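Side-chain contacts in glutamine cyclotransferase (Zymomonas mobilis, PDB 3NOL), which catalyses the cyclisation of N-terminal glutamine to pyroglutamate, as a bacterial glutaminyl cyclase with a calcium-binding beta-propeller fold: residues V111-R115 and N116-V120; F150-P153 and E154-T157; A186-W189 and Q190-K193; A231-E235 and H236-F240. All blocks are in the same frame, centred on the assembly; numbering follows the deposited sequence.

Interaction 1: residues V111-R115 and N116-V120; sequences VWNIR and NLRQV
Trp112 and Gln119 face each other as a bridge pair, and the first torsion of Trp112 sets how the ring meets its partner. Trp112 CG lies beside its own backbone N (chi1 -53°), which turns the pyrrole side of the indole toward the second strand. Trp112 CD1 comes to 3.6 Å from Gln119 CB. The same CD1 is 3.3 Å from Leu117 O. Gln119 CG is anti to its N (chi1 172°), and the extended chain beyond it carries OE1 out to a water. The indole and the Gln119 amide stand nearly perpendicular, at 89°, so they do not stack. The water joins their polar ends instead. It lies in the indole plane, at the ring edge, and accepts from Trp112 NE1 at 3.0 Å. It donates to Gln119 OE1 at 2.7 Å.

Trp112 and Gln119 form a non-hydrogen-bonded antiparallel pair. Backbone bonds hold the chain on both sides of it. Val120 N donates to Val111 O at 2.8 Å, and Asn113 N to Arg118 O at 2.9 Å. Arg118 O also receives a CA-H contact from Trp112 CA, at 3.2 Å. Leu117, with positive phi and psi, turns the chain back, and its N makes a weak bond to Asn113 O. Val111 CG1 and Val120 CG2 touch at 3.8 Å.

This is the turn between strands 108-113 and 119-124, the last two of a four-stranded antiparallel sheet in the propeller. Strand 98-103 pairs with 108-113 on its other side, and Ile114 and Leu117 rest on Ile99. Trp112 and Leu117 reach Ile81 of strand 77-82 in the preceding sheet.

Interaction 2: residues F150-P153 and E154-T157; sequences FLDP and ESLT. With GOL (glycerol), chain E.
An Asx turn shapes the tight loop that follows strand 147-151. Asp152 provides the acceptor, and the backbones of Glu154 and Ser155 provide the donors. Asp152 CG is anti to the backbone N (chi1 179°), which swings the carboxylate over the start of the turn. OD1 then takes two N-H groups. Ser155 N is 2.9 Å from Asp152 OD1, and its bond is nearly straight (171°). Asp152 OD1 receives it on its anti lone pair, away from OD2. Glu154 N is 3.0 Å from the same OD1 but comes from above the carboxylate plane, 50° out of it. Pro153, between Asp152 and Glu154, has no N-H to give.

The backbone of Asp152 is engaged at both ends. Asp152 N donates to Thr157 O at 3.0 Å, and Leu156 N donates to Asp152 O at 2.8 Å. Leu156 has positive phi and psi, and this bends the chain back toward strand 158-166. Its CD2 lies 3.6 Å from Pro153 O. Ser155 OG and Thr157 OG1 share a hydrogen bond of 2.7 Å, in which either may be the donor.

A glycerol, probably from the crystallisation liquor, binds beside Pro153 and Glu154. Its O2 donates to Pro153 O at 2.7 Å, and its O1 donates to the carboxylate of Glu154. Arg121 of strand 119-124 binds both Glu154 O and the glycerol.

The two N-H groups on OD1 restrict the rotation of the Asp152 carboxylate. They would also be expected to favour its charged form.

Interaction 3: residues A186-W189 and Q190-K193; sequences ANVW and QTNK
Val188 and Thr191 make the tight part of this turn. Val188 O is gripped twice by one residue: Thr191 OG1 donates to it at 2.8 Å and Thr191 N at 3.0 Å. Thr191 OG1 can do this because it sits between its own backbone N and carbonyl carbon (chi1 85°). The hydroxyl oxygen is also used as an acceptor, from Lys193 N at 3.0 Å, so the group is held from two directions. Val188 CG1 touches Thr191 CG2 at 3.9 Å as the two side chains cross at a slant.

The turn from Val188 to Thr191 is a type II beta turn, with Gln190 at its third position and positive phi. The bond from Lys193 N to Thr191 OG1 adds an ST turn that starts at Thr191, the last residue of the beta turn. Together they lead strand 183-188 into strand 193-197.

The contact is looser beyond this. Val188 N reaches Lys193 O only weakly, at 3.5 Å. A water fills in here: it accepts from Asn187 ND2 and lies 2.7 Å from Lys193 O. Asn187 OD1 bonds to Gly229 N, and the side chain also touches Glu176 and Ile230 of the calcium site. The Asn187 side chain is about 7 Å from the calcium ion.

On the solvent side, exposed Gln190 bends at chi2 (-50°) and folds back beside Trp189. Its NE2 stands 3.1 Å above the indole plane of Trp189, over the centre, with amide and ring planes 87° apart. Trp189 also packs edge-to-face with Trp130, and a bound glycerol lies near its side chain.

Interaction 4: residues A231-E235 and H236-F240; sequences AWDKE and HHRLF. With SO4 (sulfate ion), chain D.
Asp233 and Arg238 form a salt bridge on one face of the hairpin. Arg238 NE and NH2 both donate to Asp233 OD1, at 2.8 and 2.9 Å, though the place of OD1 is less sure. OD2 of Asp233 accepts from His236 N at 3.1 Å, from above the carboxylate plane. On the other face, the edge of Trp232 points at the face of His237. CZ2 of Trp232 stands 3.4 Å above the imidazole plane of His237, over its centre, with the planes at 53°. Trp232 CE3 also touches Leu239 CB at 3.8 Å.

The backbone sets these pairs. Ala231 and Phe240 exchange two bonds, as do Asp233 and Arg238. His237 and Arg238 both face Asp233, a G1 beta bulge, and His237 has the positive phi such a bulge uses. Phe240 CZ lies 3.7 Å from the guanidinium plane of Arg238, near its rim. Lys234 NZ pairs with Asp181 and binds a sulfate, probably from the crystallisation liquor.

Strand 227-233 is an outermost strand of its sheet. Strand 238-243 lies between it and strand 248-256. Tyr50 of strand 44-51 covers the Asp233 face, and Ala231 packs on calcium-site residue Phe48.

How the interactions relate
The four contacts follow one another along the chain; none nests in or crosses another. Interaction 1 closes the turn between strands 108-113 and 119-124. Interaction 2 closes the loop from 147-151 to 158-166 in the next sheet. These two touch, where Val111 CG2 packs on Leu156 CD1, and so tie consecutive sheets of the propeller. Interaction 3 then closes the turn from 183-188 to 193-197, and interaction 4 the one from 227-233 to 238-243. Both reach one continuous mixed sheet, which in propeller terms probably spans two neighbouring blades. Their nearest atoms are about 7 Å apart. Both lie near the calcium ion. Interactions 1 and 3 are on opposite sides of the chain's centre.

Interaction 1: residues V111-R115 and N116-V120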
loop_
_atom_site.group_PDB
_atom_site.type_symbol
_atom_site.label_atom_id
_atom_site.label_comp_id
_atom_site.label_asym_id
_atom_site.label_seq_id
_atom_site.Cartn_x
_atom_site.Cartn_y
_atom_site.Cartn_z
ATOM N N VAL A 111 1.235 -9.237 -14.041
ATOM C CA VAL A 111 2.630 -9.260 -13.665
ATOM C C VAL A 111 3.400 -8.535 -14.757
ATOM O O VAL A 111 3.206 -8.825 -15.941
ATOM C CB VAL A 111 3.197 -10.705 -13.535
ATOM C CG1 VAL A 111 4.662 -10.634 -13.088
ATOM C CG2 VAL A 111 2.346 -11.566 -12.556
ATOM N N TRP A 112 4.225 -7.571 -14.340
ATOM C CA TRP A 112 5.108 -6.829 -15.259
ATOM C C TRP A 112 6.581 -7.039 -14.915
ATOM O O TRP A 112 6.956 -7.192 -13.726
ATOM C CB TRP A 112 4.774 -5.317 -15.234
ATOM C CG TRP A 112 3.311 -4.936 -15.478
ATOM C CD1 TRP A 112 2.708 -4.687 -16.695
ATOM C CD2 TRP A 112 2.317 -4.658 -14.477
ATOM N NE1 TRP A 112 1.392 -4.306 -16.504
ATOM C CE2 TRP A 112 1.122 -4.294 -15.158
ATOM C CE3 TRP A 112 2.311 -4.705 -13.071
ATOM C CZ2 TRP A 112 -0.070 -3.976 -14.476
ATOM C CZ3 TRP A 112 1.130 -4.392 -12.391
ATOM C CH2 TRP A 112 -0.048 -4.015 -13.100
ATOM N N ASN A 113 7.425 -7.059 -15.952
ATOM C CA ASN A 113 8.867 -6.973 -15.725
ATOM C C ASN A 113 9.200 -5.595 -15.170
ATOM O O ASN A 113 8.730 -4.583 -15.683
ATOM C CB ASN A 113 9.651 -7.212 -17.020
ATOM C CG ASN A 113 9.621 -8.665 -17.486
ATOM O OD1 ASN A 113 9.921 -8.946 -18.650
ATOM N ND2 ASN A 113 9.269 -9.583 -16.603
ATOM N N ILE A 114 10.023 -5.538 -14.128
ATOM C CA ILE A 114 10.311 -4.247 -13.505
ATOM C C ILE A 114 11.105 -3.278 -14.411
ATOM O O ILE A 114 10.897 -2.060 -14.330
ATOM C CB ILE A 114 10.922 -4.372 -12.065
ATOM C CG1 ILE A 114 10.724 -3.048 -11.309
ATOM C CG2 ILE A 114 12.372 -4.793 -12.138
ATOM C CD1 ILE A 114 10.622 -3.177 -9.792
ATOM N N ARG A 115 11.986 -3.804 -15.270
ATOM C CA ARG A 115 12.863 -2.935 -16.086
ATOM C C ARG A 115 12.085 -1.924 -16.954
ATOM O O ARG A 115 12.362 -0.726 -16.886
ATOM C CB ARG A 115 13.861 -3.727 -16.955
ATOM C CG ARG A 115 14.819 -2.796 -17.706
ATOM C CD ARG A 115 15.774 -3.461 -18.701
ATOM N NE ARG A 115 16.684 -2.444 -19.245
ATOM C CZ ARG A 115 17.363 -2.555 -20.390
ATOM N NH1 ARG A 115 18.171 -1.568 -20.787
ATOM N NH2 ARG A 115 17.221 -3.646 -21.152
ATOM N N ASN A 116 11.135 -2.421 -17.762
ATOM C CA ASN A 116 10.352 -1.583 -18.673
ATOM C C ASN A 116 8.833 -1.679 -18.462
ATOM O O ASN A 116 8.047 -1.149 -19.263
ATOM C CB ASN A 116 10.720 -1.865 -20.134
ATOM C CG ASN A 116 12.113 -1.327 -20.502
ATOM O OD1 ASN A 116 12.414 -0.133 -20.323
ATOM N ND2 ASN A 116 12.963 -2.211 -21.016
ATOM N N LEU A 117 8.423 -2.326 -17.361
ATOM C CA LEU A 117 6.993 -2.468 -17.024
ATOM C C LEU A 117 6.182 -3.132 -18.138
ATOM O O LEU A 117 4.984 -2.866 -18.305
ATOM C CB LEU A 117 6.373 -1.134 -16.569
ATOM C CG LEU A 117 7.111 -0.369 -15.464
ATOM C CD1 LEU A 117 6.492 1.025 -15.240
ATOM C CD2 LEU A 117 7.165 -1.151 -14.137
ATOM N N ARG A 118 6.857 -4.011 -18.879
ATOM C CA ARG A 118 6.253 -4.825 -19.923
ATOM C C ARG A 118 5.387 -5.908 -19.263
ATOM O O ARG A 118 5.849 -6.580 -18.353
ATOM C CB ARG A 118 7.352 -5.489 -20.754
ATOM C CG ARG A 118 6.812 -6.343 -21.876
ATOM C CD ARG A 118 7.920 -6.810 -22.822
ATOM N NE ARG A 118 8.797 -7.795 -22.190
ATOM C CZ ARG A 118 8.501 -9.092 -22.059
ATOM N NH1 ARG A 118 7.349 -9.571 -22.516
ATOM N NH2 ARG A 118 9.359 -9.915 -21.460
ATOM N N GLN A 119 4.146 -6.058 -19.718
ATOM C CA GLN A 119 3.251 -7.084 -19.147
ATOM C C GLN A 119 3.686 -8.471 -19.606
ATOM O O GLN A 119 3.923 -8.694 -20.817
ATOM C CB GLN A 119 1.786 -6.820 -19.509
ATOM C CG GLN A 119 0.830 -7.948 -19.113
ATOM C CD GLN A 119 -0.617 -7.642 -19.485
ATOM O OE1 GLN A 119 -0.999 -6.480 -19.602
ATOM N NE2 GLN A 119 -1.420 -8.686 -19.683
ATOM N N VAL A 120 3.822 -9.389 -18.649
ATOM C CA VAL A 120 4.231 -10.776 -18.949
ATOM C C VAL A 120 3.192 -11.859 -18.575
ATOM O O VAL A 120 3.265 -12.996 -19.055
ATOM C CB VAL A 120 5.614 -11.124 -18.340
ATOM C CG1 VAL A 120 6.717 -10.268 -18.997
ATOM C CG2 VAL A 120 5.609 -10.988 -16.792
HETATM O O HOH W 1 -0.845 -4.022 -18.419
#

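Interaction 2: residues F150-P153 and E154-T157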
loop_
_atom_site.group_PDB
_atom_site.type_symbol
_atom_site.label_atom_id
_atom_site.label_comp_id
_atom_site.label_asym_id
_atom_site.label_seq_id
_atom_site.Cartn_x
_atom_site.Cartn_y
_atom_site.Cartn_z
ATOM N N PHE A 150 -2.457 -15.116 1.664
ATOM C CA PHE A 150 -1.043 -15.299 1.351
ATOM C C PHE A 150 -0.982 -16.119 0.080
ATOM O O PHE A 150 -1.433 -17.279 0.082
ATOM C CB PHE A 150 -0.327 -16.053 2.474
ATOM C CG PHE A 150 -0.217 -15.287 3.760
ATOM C CD1 PHE A 150 1.025 -14.782 4.177
ATOM C CD2 PHE A 150 -1.340 -15.082 4.570
ATOM C CE1 PHE A 150 1.143 -14.078 5.387
ATOM C CE2 PHE A 150 -1.240 -14.365 5.768
ATOM C CZ PHE A 150 -0.001 -13.868 6.189
ATOM N N LEU A 151 -0.417 -15.530 -0.975
ATOM C CA LEU A 151 -0.318 -16.191 -2.274
ATOM C C LEU A 151 1.026 -16.869 -2.480
ATOM O O LEU A 151 2.072 -16.283 -2.175
ATOM C CB LEU A 151 -0.563 -15.205 -3.421
ATOM C CG LEU A 151 -1.808 -14.288 -3.395
ATOM C CD1 LEU A 151 -1.907 -13.446 -4.678
ATOM C CD2 LEU A 151 -3.113 -15.035 -3.149
ATOM N N ASP A 152 1.000 -18.093 -3.009
ATOM C CA ASP A 152 2.208 -18.717 -3.531
ATOM C C ASP A 152 2.641 -17.848 -4.715
ATOM O O ASP A 152 1.826 -17.559 -5.567
ATOM C CB ASP A 152 1.928 -20.129 -4.041
ATOM C CG ASP A 152 3.165 -20.770 -4.609
ATOM O OD1 ASP A 152 3.405 -20.658 -5.814
ATOM O OD2 ASP A 152 3.931 -21.350 -3.814
ATOM N N PRO A 153 3.902 -17.386 -4.736
ATOM C CA PRO A 153 4.326 -16.412 -5.760
ATOM C C PRO A 153 4.416 -16.991 -7.179
ATOM O O PRO A 153 4.426 -16.239 -8.150
ATOM C CB PRO A 153 5.716 -15.960 -5.277
ATOM C CG PRO A 153 5.881 -16.571 -3.900
ATOM C CD PRO A 153 4.985 -17.729 -3.798
ATOM N N GLU A 154 4.488 -18.313 -7.290
ATOM C CA GLU A 154 4.499 -18.935 -8.618
ATOM C C GLU A 154 3.091 -19.168 -9.160
ATOM O O GLU A 154 2.770 -18.719 -10.263
ATOM C CB GLU A 154 5.356 -20.194 -8.611
ATOM C CG GLU A 154 6.870 -19.850 -8.415
ATOM C CD GLU A 154 7.425 -18.926 -9.515
ATOM O OE1 GLU A 154 7.523 -19.379 -10.680
ATOM O OE2 GLU A 154 7.760 -17.745 -9.225
ATOM N N SER A 155 2.252 -19.838 -8.384
ATOM C CA SER A 155 0.884 -20.151 -8.844
ATOM C C SER A 155 -0.040 -18.941 -8.730
ATOM O O SER A 155 -1.072 -18.873 -9.415
ATOM C CB SER A 155 0.280 -21.321 -8.055
ATOM O OG SER A 155 0.113 -20.985 -6.676
ATOM N N LEU A 156 0.331 -18.024 -7.831
ATOM C CA LEU A 156 -0.439 -16.820 -7.500
ATOM C C LEU A 156 -1.835 -17.216 -7.030
ATOM O O LEU A 156 -2.830 -16.606 -7.419
ATOM C CB LEU A 156 -0.490 -15.835 -8.690
ATOM C CG LEU A 156 0.875 -15.227 -9.074
ATOM C CD1 LEU A 156 0.800 -14.566 -10.469
ATOM C CD2 LEU A 156 1.395 -14.238 -7.987
ATOM N N THR A 157 -1.882 -18.271 -6.216
ATOM C CA THR A 157 -3.115 -18.732 -5.607
ATOM C C THR A 157 -2.906 -18.749 -4.095
ATOM O O THR A 157 -1.764 -18.918 -3.641
ATOM C CB THR A 157 -3.501 -20.136 -6.120
ATOM O OG1 THR A 157 -2.463 -21.077 -5.793
ATOM C CG2 THR A 157 -3.715 -20.096 -7.644
HETATM C C1 GOL E . 6.188 -14.087 -9.867
HETATM O O1 GOL E . 7.473 -14.697 -9.996
HETATM C C2 GOL E . 5.202 -14.645 -10.897
HETATM O O2 GOL E . 5.054 -16.051 -10.738
HETATM C C3 GOL E . 5.703 -14.341 -12.296
HETATM O O3 GOL E . 4.619 -14.559 -13.152
#

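Interaction 3: residues A186-W189 and Q190-K193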
loop_
_atom_site.group_PDB
_atom_site.type_symbol
_atom_site.label_atom_id
_atom_site.label_comp_id
_atom_site.label_asym_id
_atom_site.label_seq_id
_atom_site.Cartn_x
_atom_site.Cartn_y
_atom_site.Cartn_z
ATOM N N ALA A 186 -1.298 -2.204 7.719
ATOM C CA ALA A 186 -2.406 -2.008 6.772
ATOM C C ALA A 186 -3.120 -0.698 7.005
ATOM O O ALA A 186 -3.438 -0.368 8.154
ATOM C CB ALA A 186 -3.423 -3.138 6.891
ATOM N N ASN A 187 -3.372 0.058 5.938
ATOM C CA ASN A 187 -4.342 1.141 6.059
ATOM C C ASN A 187 -5.709 0.529 6.363
ATOM O O ASN A 187 -6.031 -0.553 5.869
ATOM C CB ASN A 187 -4.434 1.967 4.770
ATOM C CG ASN A 187 -3.201 2.815 4.534
ATOM O OD1 ASN A 187 -2.358 2.466 3.716
ATOM N ND2 ASN A 187 -3.092 3.936 5.247
ATOM N N VAL A 188 -6.491 1.233 7.181
ATOM C CA VAL A 188 -7.882 0.909 7.383
ATOM C C VAL A 188 -8.681 2.037 6.718
ATOM O O VAL A 188 -8.665 3.197 7.166
ATOM C CB VAL A 188 -8.233 0.788 8.869
ATOM C CG1 VAL A 188 -9.719 0.412 9.015
ATOM C CG2 VAL A 188 -7.277 -0.206 9.574
ATOM N N TRP A 189 -9.318 1.670 5.611
ATOM C CA TRP A 189 -9.988 2.619 4.738
ATOM C C TRP A 189 -11.004 3.424 5.518
ATOM O O TRP A 189 -11.735 2.877 6.357
ATOM C CB TRP A 189 -10.671 1.887 3.582
ATOM C CG TRP A 189 -11.029 2.739 2.390
ATOM C CD1 TRP A 189 -10.261 3.730 1.797
ATOM C CD2 TRP A 189 -12.224 2.642 1.606
ATOM N NE1 TRP A 189 -10.934 4.260 0.716
ATOM C CE2 TRP A 189 -12.121 3.588 0.555
ATOM C CE3 TRP A 189 -13.362 1.820 1.671
ATOM C CZ2 TRP A 189 -13.146 3.762 -0.405
ATOM C CZ3 TRP A 189 -14.381 1.994 0.719
ATOM C CH2 TRP A 189 -14.265 2.954 -0.298
ATOM N N GLN A 190 -11.000 4.732 5.262
ATOM C CA GLN A 190 -11.919 5.688 5.915
ATOM C C GLN A 190 -11.412 6.138 7.288
ATOM O O GLN A 190 -12.091 6.900 7.986
ATOM C CB GLN A 190 -13.353 5.138 6.068
ATOM C CG GLN A 190 -14.059 4.791 4.772
ATOM C CD GLN A 190 -13.977 5.915 3.761
ATOM O OE1 GLN A 190 -14.473 7.026 3.995
ATOM N NE2 GLN A 190 -13.344 5.635 2.623
ATOM N N THR A 191 -10.243 5.650 7.693
ATOM C CA THR A 191 -9.618 6.133 8.929
ATOM C C THR A 191 -8.243 6.725 8.654
ATOM O O THR A 191 -7.680 6.540 7.566
ATOM C CB THR A 191 -9.475 5.011 9.997
ATOM O OG1 THR A 191 -8.262 4.272 9.772
ATOM C CG2 THR A 191 -10.703 4.072 10.016
ATOM N N ASN A 192 -7.715 7.425 9.659
ATOM C CA ASN A 192 -6.344 7.936 9.667
ATOM C C ASN A 192 -5.402 7.043 10.461
ATOM O O ASN A 192 -4.395 7.502 11.026
ATOM C CB ASN A 192 -6.335 9.368 10.208
ATOM C CG ASN A 192 -6.992 10.310 9.259
ATOM O OD1 ASN A 192 -6.630 10.368 8.086
ATOM N ND2 ASN A 192 -7.997 11.024 9.738
ATOM N N LYS A 193 -5.742 5.762 10.507
ATOM C CA LYS A 193 -4.972 4.827 11.316
ATOM C C LYS A 193 -4.389 3.718 10.491
ATOM O O LYS A 193 -4.967 3.316 9.499
ATOM C CB LYS A 193 -5.815 4.274 12.448
ATOM C CG LYS A 193 -5.970 5.329 13.526
ATOM C CD LYS A 193 -7.124 5.049 14.381
ATOM C CE LYS A 193 -7.380 6.233 15.283
ATOM N NZ LYS A 193 -8.595 5.895 16.045
HETATM O O HOH W 2 -5.668 4.178 7.022
#

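Interaction 4: residues A231-E235 and H236-F240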
loop_
_atom_site.group_PDB
_atom_site.type_symbol
_atom_site.label_atom_id
_atom_site.label_comp_id
_atom_site.label_asym_id
_atom_site.label_seq_id
_atom_site.Cartn_x
_atom_site.Cartn_y
_atom_site.Cartn_z
ATOM N N ALA A 231 4.917 2.645 2.498
ATOM C CA ALA A 231 6.118 2.018 1.891
ATOM C C ALA A 231 7.237 1.954 2.913
ATOM O O ALA A 231 7.267 2.763 3.846
ATOM C CB ALA A 231 6.575 2.793 0.677
ATOM N N TRP A 232 8.160 1.018 2.713
ATOM C CA TRP A 232 9.188 0.757 3.699
ATOM C C TRP A 232 10.486 0.479 2.969
ATOM O O TRP A 232 10.533 -0.349 2.067
ATOM C CB TRP A 232 8.763 -0.439 4.553
ATOM C CG TRP A 232 9.784 -0.970 5.517
ATOM C CD1 TRP A 232 10.344 -2.226 5.513
ATOM C CD2 TRP A 232 10.330 -0.290 6.661
ATOM N NE1 TRP A 232 11.214 -2.362 6.574
ATOM C CE2 TRP A 232 11.231 -1.191 7.293
ATOM C CE3 TRP A 232 10.152 0.986 7.208
ATOM C CZ2 TRP A 232 11.937 -0.855 8.460
ATOM C CZ3 TRP A 232 10.861 1.322 8.375
ATOM C CH2 TRP A 232 11.744 0.413 8.978
ATOM N N ASP A 233 11.524 1.198 3.388
ATOM C CA ASP A 233 12.858 1.085 2.844
ATOM C C ASP A 233 13.615 0.294 3.891
ATOM O O ASP A 233 13.980 0.821 4.949
ATOM C CB ASP A 233 13.449 2.489 2.663
ATOM C CG ASP A 233 14.958 2.496 2.405
ATOM O OD1 ASP A 233 15.487 3.616 2.273
ATOM O OD2 ASP A 233 15.599 1.423 2.369
ATOM N N LYS A 234 13.845 -0.972 3.577
ATOM C CA LYS A 234 14.463 -1.929 4.495
ATOM C C LYS A 234 15.953 -1.617 4.720
ATOM O O LYS A 234 16.475 -1.762 5.843
ATOM C CB LYS A 234 14.289 -3.340 3.913
ATOM C CG LYS A 234 14.940 -4.477 4.700
ATOM C CD LYS A 234 14.230 -4.720 5.989
ATOM C CE LYS A 234 14.474 -6.124 6.486
ATOM N NZ LYS A 234 13.850 -6.228 7.833
ATOM N N GLU A 235 16.635 -1.198 3.659
ATOM C CA GLU A 235 18.070 -0.856 3.774
ATOM C C GLU A 235 18.342 0.254 4.798
ATOM O O GLU A 235 19.215 0.101 5.680
ATOM C CB GLU A 235 18.664 -0.459 2.423
ATOM C CG GLU A 235 20.180 -0.179 2.572
ATOM C CD GLU A 235 20.914 0.222 1.290
ATOM O OE1 GLU A 235 22.171 0.295 1.366
ATOM O OE2 GLU A 235 20.255 0.476 0.251
ATOM N N HIS A 236 17.590 1.361 4.693
ATOM C CA HIS A 236 17.812 2.563 5.549
ATOM C C HIS A 236 16.802 2.695 6.711
ATOM O O HIS A 236 16.891 3.638 7.523
ATOM C CB HIS A 236 17.796 3.845 4.697
ATOM C CG HIS A 236 18.632 3.773 3.449
ATOM N ND1 HIS A 236 20.006 3.875 3.460
ATOM C CD2 HIS A 236 18.280 3.582 2.154
ATOM C CE1 HIS A 236 20.466 3.764 2.223
ATOM N NE2 HIS A 236 19.439 3.600 1.410
ATOM N N HIS A 237 15.848 1.774 6.771
ATOM C CA HIS A 237 14.721 1.834 7.715
ATOM C C HIS A 237 13.972 3.180 7.651
ATOM O O HIS A 237 13.887 3.928 8.639
ATOM C CB HIS A 237 15.179 1.458 9.129
ATOM C CG HIS A 237 15.151 -0.021 9.395
ATOM N ND1 HIS A 237 14.855 -0.545 10.638
ATOM C CD2 HIS A 237 15.378 -1.085 8.581
ATOM C CE1 HIS A 237 14.914 -1.867 10.581
ATOM N NE2 HIS A 237 15.219 -2.221 9.342
ATOM N N ARG A 238 13.427 3.457 6.470
ATOM C CA ARG A 238 12.556 4.621 6.256
ATOM C C ARG A 238 11.123 4.181 5.992
ATOM O O ARG A 238 10.859 3.436 5.035
ATOM C CB ARG A 238 13.064 5.484 5.089
ATOM C CG ARG A 238 14.423 6.159 5.341
ATOM C CD ARG A 238 14.847 7.100 4.193
ATOM N NE ARG A 238 15.114 6.343 2.963
ATOM C CZ ARG A 238 15.340 6.864 1.750
ATOM N NH1 ARG A 238 15.340 8.178 1.541
ATOM N NH2 ARG A 238 15.574 6.046 0.720
ATOM N N LEU A 239 10.211 4.655 6.839
ATOM C CA LEU A 239 8.789 4.389 6.684
ATOM C C LEU A 239 8.118 5.606 6.036
ATOM O O LEU A 239 8.264 6.732 6.529
ATOM C CB LEU A 239 8.158 4.122 8.052
ATOM C CG LEU A 239 6.673 3.744 8.106
ATOM C CD1 LEU A 239 6.384 2.483 7.317
ATOM C CD2 LEU A 239 6.190 3.608 9.550
ATOM N N PHE A 240 7.380 5.365 4.960
ATOM C CA PHE A 240 6.753 6.434 4.181
ATOM C C PHE A 240 5.249 6.205 4.158
ATOM O O PHE A 240 4.789 5.081 3.888
ATOM C CB PHE A 240 7.243 6.416 2.727
ATOM C CG PHE A 240 8.726 6.616 2.567
ATOM C CD1 PHE A 240 9.272 7.906 2.627
ATOM C CD2 PHE A 240 9.571 5.515 2.358
ATOM C CE1 PHE A 240 10.638 8.096 2.449
ATOM C CE2 PHE A 240 10.946 5.701 2.182
ATOM C CZ PHE A 240 11.478 6.977 2.225
HETATM S S SO4 D . 11.670 -9.127 7.602
HETATM O O1 SO4 D . 13.134 -9.095 7.632
HETATM O O2 SO4 D . 11.137 -7.776 7.740
HETATM O O3 SO4 D . 11.258 -9.708 6.326
HETATM O O4 SO4 D . 11.160 -9.946 8.709
#